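Long-range contacts in succinate-semialdehyde dehydrogenase (PDB 4OGD), which probably oxidises succinic semialdehyde to succinate with NADP+ as cofactor, as a member of the aldehyde dehydrogenase family: residues A[28-33]-A[197-202]; A[120-125]-A[148-153]. One frame throughout, in Å; residues are numbered along the deposited sequence.

Contact 1 of 2, residues A[28-33]-A[197-202]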
ATOM      1  N   VAL A  28     -22.421   1.566 -14.602  1.00 10.13           N
ATOM      2  CA  VAL A  28     -21.238   2.413 -14.450  1.00  9.89           C
ATOM      3  C   VAL A  28     -19.954   1.599 -14.292  1.00 10.44           C
ATOM      4  O   VAL A  28     -18.937   1.916 -14.915  1.00  8.53           O
ATOM      5  CB  VAL A  28     -21.408   3.415 -13.276  1.00  9.81           C
ATOM      6  CG1 VAL A  28     -20.081   4.080 -12.934  1.00  9.04           C
ATOM      7  CG2 VAL A  28     -22.437   4.468 -13.638  1.00 10.71           C
ATOM      8  N   LEU A  29     -19.990   0.547 -13.478  1.00 10.58           N
ATOM      9  CA  LEU A  29     -18.794  -0.277 -13.314  1.00  9.93           C
ATOM     10  C   LEU A  29     -18.405  -0.981 -14.606  1.00 10.02           C
ATOM     11  O   LEU A  29     -17.220  -1.071 -14.938  1.00 10.88           O
ATOM     12  CB  LEU A  29     -18.961  -1.289 -12.177  1.00  9.86           C
ATOM     13  CG  LEU A  29     -19.103  -0.688 -10.776  1.00 12.94           C
ATOM     14  CD1 LEU A  29     -19.222  -1.801  -9.744  1.00 13.33           C
ATOM     15  CD2 LEU A  29     -17.923   0.221 -10.439  1.00 13.93           C
ATOM     16  N   GLU A  30     -19.395  -1.473 -15.348  1.00  8.85           N
ATOM     17  CA  GLU A  30     -19.092  -2.131 -16.613  1.00 10.76           C
ATOM     18  C   GLU A  30     -18.480  -1.149 -17.606  1.00 10.10           C
ATOM     19  O   GLU A  30     -17.490  -1.463 -18.268  1.00 10.54           O
ATOM     20  CB  GLU A  30     -20.332  -2.806 -17.206  1.00 11.34           C
ATOM     21  CG  GLU A  30     -20.047  -3.605 -18.483  1.00 15.31           C
ATOM     22  CD  GLU A  30     -19.158  -4.831 -18.268  1.00 19.88           C
ATOM     23  OE1 GLU A  30     -18.731  -5.128 -17.120  1.00 17.42           O
ATOM     24  OE2 GLU A  30     -18.883  -5.519 -19.273  1.00 18.36           O
ATOM     25  N   ARG A  31     -19.056   0.047 -17.692  1.00  9.00           N
ATOM     26  CA  ARG A  31     -18.538   1.068 -18.598  1.00  9.73           C
ATOM     27  C   ARG A  31     -17.101   1.411 -18.234  1.00  9.71           C
ATOM     28  O   ARG A  31     -16.250   1.570 -19.104  1.00  9.01           O
ATOM     29  CB  ARG A  31     -19.397   2.335 -18.549  1.00  8.16           C
ATOM     30  CG  ARG A  31     -18.893   3.450 -19.461  1.00 11.99           C
ATOM     31  CD  ARG A  31     -19.792   4.675 -19.384  1.00 10.34           C
ATOM     32  NE  ARG A  31     -19.752   5.313 -18.068  1.00  9.22           N
ATOM     33  CZ  ARG A  31     -20.515   6.344 -17.717  1.00 10.85           C
ATOM     34  NH1 ARG A  31     -21.390   6.851 -18.581  1.00 14.43           N
ATOM     35  NH2 ARG A  31     -20.422   6.872 -16.498  1.00 10.43           N
ATOM     36  N   ALA A  32     -16.835   1.512 -16.938  1.00  8.65           N
ATOM     37  CA  ALA A  32     -15.497   1.854 -16.474  1.00 10.63           C
ATOM     38  C   ALA A  32     -14.502   0.736 -16.789  1.00  8.63           C
ATOM     39  O   ALA A  32     -13.371   0.997 -17.209  1.00  8.61           O
ATOM     40  CB  ALA A  32     -15.516   2.172 -14.976  1.00  7.66           C
ATOM     41  N   HIS A  33     -14.922  -0.511 -16.592  1.00  8.48           N
ATOM     42  CA  HIS A  33     -14.068  -1.658 -16.886  1.00 10.67           C
ATOM     43  C   HIS A  33     -13.744  -1.716 -18.376  1.00  9.13           C
ATOM     44  O   HIS A  33     -12.594  -1.949 -18.770  1.00  8.38           O
ATOM     45  CB  HIS A  33     -14.734  -2.958 -16.430  1.00  8.68           C
ATOM     46  CG  HIS A  33     -13.955  -4.192 -16.770  1.00 10.68           C
ATOM     47  ND1 HIS A  33     -12.723  -4.474 -16.219  1.00 13.07           N
ATOM     48  CD2 HIS A  33     -14.234  -5.215 -17.612  1.00 12.06           C
ATOM     49  CE1 HIS A  33     -12.276  -5.617 -16.708  1.00 13.48           C
ATOM     50  NE2 HIS A  33     -13.171  -6.086 -17.558  1.00 14.10           N
ATOM     51  N   ASP A 197     -16.328  -5.721  -5.940  1.00  8.11           N
ATOM     52  CA  ASP A 197     -16.504  -5.999  -7.360  1.00 10.35           C
ATOM     53  C   ASP A 197     -15.143  -6.228  -7.999  1.00 13.10           C
ATOM     54  O   ASP A 197     -14.223  -5.441  -7.787  1.00 11.26           O
ATOM     55  CB  ASP A 197     -17.210  -4.824  -8.043  1.00 10.50           C
ATOM     56  CG  ASP A 197     -17.646  -5.152  -9.457  1.00 13.33           C
ATOM     57  OD1 ASP A 197     -16.797  -5.114 -10.374  1.00 12.22           O
ATOM     58  OD2 ASP A 197     -18.838  -5.464  -9.651  1.00 15.27           O
ATOM     59  N   LYS A 198     -15.007  -7.294  -8.784  1.00 11.36           N
ATOM     60  CA  LYS A 198     -13.700  -7.636  -9.341  1.00 11.29           C
ATOM     61  C   LYS A 198     -13.182  -6.644 -10.382  1.00 10.04           C
ATOM     62  O   LYS A 198     -12.003  -6.668 -10.724  1.00 11.45           O
ATOM     63  CB  LYS A 198     -13.688  -9.064  -9.895  1.00 14.19           C
ATOM     64  CG  LYS A 198     -14.565  -9.278 -11.100  1.00 18.87           C
ATOM     65  CD  LYS A 198     -14.545 -10.745 -11.474  1.00 23.60           C
ATOM     66  CE  LYS A 198     -15.180 -10.993 -12.824  1.00 34.35           C
ATOM     67  NZ  LYS A 198     -14.988 -12.420 -13.211  1.00 32.05           N
ATOM     68  N   ARG A 199     -14.053  -5.771 -10.881  1.00 10.13           N
ATOM     69  CA  ARG A 199     -13.621  -4.749 -11.830  1.00  8.01           C
ATOM     70  C   ARG A 199     -12.900  -3.619 -11.107  1.00  9.94           C
ATOM     71  O   ARG A 199     -12.135  -2.871 -11.714  1.00  8.13           O
ATOM     72  CB  ARG A 199     -14.813  -4.210 -12.622  1.00 12.46           C
ATOM     73  CG  ARG A 199     -15.394  -5.233 -13.590  1.00  9.59           C
ATOM     74  CD  ARG A 199     -16.786  -4.837 -14.089  1.00  9.87           C
ATOM     75  NE  ARG A 199     -17.781  -4.885 -13.020  1.00 11.43           N
ATOM     76  CZ  ARG A 199     -19.098  -4.875 -13.213  1.00 11.13           C
ATOM     77  NH1 ARG A 199     -19.593  -4.830 -14.446  1.00 13.10           N
ATOM     78  NH2 ARG A 199     -19.925  -4.917 -12.172  1.00 12.07           N
ATOM     79  N   VAL A 200     -13.142  -3.515  -9.804  1.00  7.21           N
ATOM     80  CA  VAL A 200     -12.506  -2.499  -8.971  1.00  8.52           C
ATOM     81  C   VAL A 200     -11.217  -3.050  -8.356  1.00  9.19           C
ATOM     82  O   VAL A 200     -11.214  -4.126  -7.744  1.00  7.68           O
ATOM     83  CB  VAL A 200     -13.487  -1.980  -7.904  1.00  7.68           C
ATOM     84  CG1 VAL A 200     -12.800  -1.035  -6.944  1.00  8.70           C
ATOM     85  CG2 VAL A 200     -14.672  -1.296  -8.603  1.00  8.88           C
ATOM     86  N   VAL A 201     -10.116  -2.327  -8.545  1.00  6.36           N
ATOM     87  CA  VAL A 201      -8.796  -2.876  -8.240  1.00  6.34           C
ATOM     88  C   VAL A 201      -8.011  -2.086  -7.202  1.00  6.67           C
ATOM     89  O   VAL A 201      -6.840  -2.371  -6.943  1.00  9.39           O
ATOM     90  CB  VAL A 201      -7.936  -2.991  -9.519  1.00  7.59           C
ATOM     91  CG1 VAL A 201      -8.666  -3.832 -10.566  1.00  7.14           C
ATOM     92  CG2 VAL A 201      -7.599  -1.608 -10.073  1.00  7.08           C
ATOM     93  N   GLY A 202      -8.651  -1.091  -6.605  1.00  6.12           N
ATOM     94  CA  GLY A 202      -7.971  -0.258  -5.635  1.00  7.82           C
ATOM     95  C   GLY A 202      -8.937   0.743  -5.056  1.00  6.85           C
ATOM     96  O   GLY A 202      -9.914   1.130  -5.703  1.00  7.38           O
TER
HETATM   97  O   HOH W   1     -11.161  -3.213 -14.292  1.00  9.71           O
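The Arg199 side chain crosses those of Glu30 and His33, both on helix 22-41, at about a right angle, joining that helix to the turn that leads into strand 200-206 of the Rossmann-type domain. Its guanidinium is the middle of a three-residue salt-bridge network. NE and NH2 grip Asp197 side-on, one nitrogen to each carboxylate oxygen on its syn side; the NE–OD1 bond of Arg199 and Asp197 is nearly straight at 176° and 2.8 Å long. Asp197 OD1 also accepts from the backbone N of Arg199, which closes an Asx turn within the type I turn 197-200. On the helix side Arg199 NH1 reaches Glu30 OE1 at 2.8 Å, on the anti side of a carboxylate turned 56° from the guanidinium plane. Leu29 CB covers one guanidinium face, 3.6 Å above the plane and toward its rim, while Leu29 CD1 meets the Asp197 carboxylate tip to tip. The bend at chi3 (-68°) sets NE off the line of the aliphatic chain, whose CG makes a CH-pi contact over the His33 face, 4.0 Å from the centroid. In the plane of that ring, a water 2.8 Å from His33 ND1 donates to Arg199 O.

Contact 2 of 2, residues A[120-125]-A[148-153]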
ATOM      1  N   GLN A 120       2.032   0.166 -15.534  1.00  6.79           N
ATOM      2  CA  GLN A 120       0.820  -0.068 -16.302  1.00  8.23           C
ATOM      3  C   GLN A 120      -0.433   0.183 -15.485  1.00  7.05           C
ATOM      4  O   GLN A 120      -0.412   0.102 -14.250  1.00  7.49           O
ATOM      5  CB  GLN A 120       0.821  -1.506 -16.837  1.00  7.28           C
ATOM      6  CG  GLN A 120       1.986  -1.787 -17.783  1.00  8.07           C
ATOM      7  CD  GLN A 120       1.922  -3.165 -18.380  1.00 10.38           C
ATOM      8  OE1 GLN A 120       1.837  -4.154 -17.660  1.00  9.58           O
ATOM      9  NE2 GLN A 120       1.939  -3.240 -19.709  1.00 11.96           N
ATOM     10  N   SER A 121      -1.528   0.497 -16.171  1.00  7.19           N
ATOM     11  CA  SER A 121      -2.816   0.610 -15.499  1.00  7.88           C
ATOM     12  C   SER A 121      -3.245  -0.743 -14.955  1.00  9.59           C
ATOM     13  O   SER A 121      -2.765  -1.791 -15.405  1.00  8.69           O
ATOM     14  CB  SER A 121      -3.882   1.131 -16.461  1.00  8.43           C
ATOM     15  OG  SER A 121      -4.054   0.216 -17.534  1.00  8.51           O
ATOM     16  N   THR A 122      -4.155  -0.712 -13.990  1.00  8.12           N
ATOM     17  CA  THR A 122      -4.656  -1.929 -13.372  1.00  8.26           C
ATOM     18  C   THR A 122      -6.161  -2.121 -13.490  1.00  8.18           C
ATOM     19  O   THR A 122      -6.628  -3.256 -13.561  1.00  8.00           O
ATOM     20  CB  THR A 122      -4.238  -2.016 -11.895  1.00  7.55           C
ATOM     21  OG1 THR A 122      -4.577  -0.795 -11.221  1.00  8.33           O
ATOM     22  CG2 THR A 122      -2.738  -2.227 -11.796  1.00  9.96           C
ATOM     23  N   GLY A 123      -6.924  -1.033 -13.522  1.00  7.53           N
ATOM     24  CA  GLY A 123      -8.370  -1.161 -13.579  1.00  7.87           C
ATOM     25  C   GLY A 123      -9.139   0.019 -13.023  1.00  7.86           C
ATOM     26  O   GLY A 123      -8.665   1.151 -13.074  1.00  8.24           O
ATOM     27  N   VAL A 124     -10.332  -0.246 -12.495  1.00  6.75           N
ATOM     28  CA  VAL A 124     -11.195   0.816 -11.970  1.00  6.01           C
ATOM     29  C   VAL A 124     -10.821   1.113 -10.520  1.00  6.77           C
ATOM     30  O   VAL A 124     -10.671   0.199  -9.703  1.00  6.70           O
ATOM     31  CB  VAL A 124     -12.685   0.432 -12.057  1.00  6.87           C
ATOM     32  CG1 VAL A 124     -13.574   1.586 -11.581  1.00  7.89           C
ATOM     33  CG2 VAL A 124     -13.036   0.031 -13.486  1.00  8.87           C
ATOM     34  N   ILE A 125     -10.651   2.393 -10.213  1.00  6.38           N
ATOM     35  CA  ILE A 125     -10.289   2.814  -8.862  1.00  6.98           C
ATOM     36  C   ILE A 125     -11.478   3.504  -8.202  1.00  6.13           C
ATOM     37  O   ILE A 125     -12.077   4.405  -8.792  1.00  8.16           O
ATOM     38  CB  ILE A 125      -9.098   3.789  -8.893  1.00  6.58           C
ATOM     39  CG1 ILE A 125      -7.883   3.127  -9.548  1.00  7.51           C
ATOM     40  CG2 ILE A 125      -8.764   4.282  -7.491  1.00  7.89           C
ATOM     41  CD1 ILE A 125      -7.427   1.869  -8.842  1.00  8.77           C
ATOM     42  N   VAL A 148      -2.443   7.402 -16.120  1.00  8.20           N
ATOM     43  CA  VAL A 148      -2.003   6.013 -16.323  1.00  8.88           C
ATOM     44  C   VAL A 148      -3.059   5.179 -17.053  1.00  8.06           C
ATOM     45  O   VAL A 148      -2.732   4.207 -17.746  1.00 10.00           O
ATOM     46  CB  VAL A 148      -1.560   5.310 -15.017  1.00 11.94           C
ATOM     47  CG1 VAL A 148      -2.758   4.856 -14.208  1.00 11.42           C
ATOM     48  CG2 VAL A 148      -0.684   4.098 -15.346  1.00 13.13           C
ATOM     49  N   GLY A 149      -4.323   5.575 -16.926  1.00  6.97           N
ATOM     50  CA  GLY A 149      -5.402   4.853 -17.580  1.00  8.64           C
ATOM     51  C   GLY A 149      -6.265   3.995 -16.663  1.00  7.15           C
ATOM     52  O   GLY A 149      -6.803   2.983 -17.095  1.00  9.63           O
ATOM     53  N   ASN A 150      -6.381   4.387 -15.397  1.00  7.32           N
ATOM     54  CA  ASN A 150      -7.318   3.751 -14.466  1.00  7.04           C
ATOM     55  C   ASN A 150      -8.577   4.599 -14.397  1.00  7.83           C
ATOM     56  O   ASN A 150      -8.544   5.690 -13.807  1.00  7.01           O
ATOM     57  CB  ASN A 150      -6.745   3.694 -13.039  1.00  6.81           C
ATOM     58  CG  ASN A 150      -5.586   2.729 -12.885  1.00  6.30           C
ATOM     59  OD1 ASN A 150      -5.475   1.743 -13.597  1.00  7.55           O
ATOM     60  ND2 ASN A 150      -4.717   3.011 -11.925  1.00  7.48           N
ATOM     61  N   PRO A 151      -9.689   4.125 -14.993  1.00  6.16           N
ATOM     62  CA  PRO A 151     -10.953   4.854 -14.821  1.00  6.48           C
ATOM     63  C   PRO A 151     -11.311   4.940 -13.334  1.00  6.39           C
ATOM     64  O   PRO A 151     -10.914   4.064 -12.554  1.00  8.50           O
ATOM     65  CB  PRO A 151     -11.972   3.978 -15.575  1.00  7.75           C
ATOM     66  CG  PRO A 151     -11.140   3.178 -16.559  1.00  7.31           C
ATOM     67  CD  PRO A 151      -9.871   2.883 -15.771  1.00  6.23           C
ATOM     68  N   MET A 152     -12.038   5.980 -12.939  1.00  6.75           N
ATOM     69  CA  MET A 152     -12.316   6.210 -11.527  1.00  6.22           C
ATOM     70  C   MET A 152     -13.820   6.291 -11.270  1.00  6.61           C
ATOM     71  O   MET A 152     -14.591   6.804 -12.098  1.00  8.38           O
ATOM     72  CB  MET A 152     -11.619   7.504 -11.090  1.00  7.81           C
ATOM     73  CG  MET A 152     -11.893   7.960  -9.666  1.00  7.84           C
ATOM     74  SD  MET A 152     -10.676   9.201  -9.150  1.00 10.72           S
ATOM     75  CE  MET A 152      -9.244   8.145  -8.970  1.00  9.41           C
ATOM     76  N   VAL A 153     -14.243   5.757 -10.133  1.00  5.44           N
ATOM     77  CA  VAL A 153     -15.594   6.010  -9.638  1.00  6.57           C
ATOM     78  C   VAL A 153     -15.444   6.695  -8.291  1.00  8.42           C
ATOM     79  O   VAL A 153     -14.536   6.367  -7.507  1.00  6.83           O
ATOM     80  CB  VAL A 153     -16.463   4.726  -9.561  1.00  6.55           C
ATOM     81  CG1 VAL A 153     -16.684   4.161 -10.962  1.00  7.46           C
ATOM     82  CG2 VAL A 153     -15.815   3.671  -8.668  1.00  8.91           C
TER
HETATM   83  O   HOH W   2      -6.099   1.214 -19.105  1.00 10.18           O
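Thr122 N lies at the OD1 edge of the flat Asn150 amide, 2.8 Å from OD1 in the carbonyl plane, while Gly123 N and Ile125 CG1 are displaced to one and the same side of that plane. Asn150 OD1 thus accepts two successive backbone N-H groups of loop residues, just ahead of the parallel pairing in the beta-alpha-beta unit of strand 124-128, helix 136-148 and strand 152-155. Gly123 N stands 47° out of the plane, 3.1 Å from Asn150 OD1, although its N-H points almost straight at the oxygen (175°). At the other end of the amide, Asn150 ND2 donates to Phe446 O and Asn145 OD1, so both polar ends of this buried group are engaged and its rotation is fixed. Chi1 (-70°) puts CG anti to the carbonyl carbon, on the side of Thr122 and Gly123; Asn150 CB meets Ile125 CG1 at 3.7 Å. Gly149, with positive phi, is the C-prime residue of the Schellman motif that ends helix 136-148. Beyond it Ile125 N bonds to Pro151 O and Val153 N to Ile125 O, bracketing Met152. Ile125 and Met152 share one sheet face, which helix 136-148 covers; Val124 CG1 and Val153 CG1, 4.1 Å apart, cross at about a right angle.

How the contacts relate
Contacts 1 and 2 have centres about 9 Å apart and meet in one mixed sheet, in whose parallel part strand 124-128 lies between 152-155 and 200-206. Contact 2 pairs the first two of these strands; the third enters from contact 1, with Val201 N 2.8 Å from Val124 O and Arg199 O 3.3 Å from Val124 N, both probable hydrogen bonds. Helix 22-41 spans both: Ala32 O lies 3.2 Å from Pro151 CG, and Ala32 touches Val124. Val201 CG2 also packs 3.3 Å from Thr122 OG1. Such parallel strands with covering helices are expected of the Rossmann-type cofactor domain of aldehyde dehydrogenases, although neither contact includes a cofactor atom.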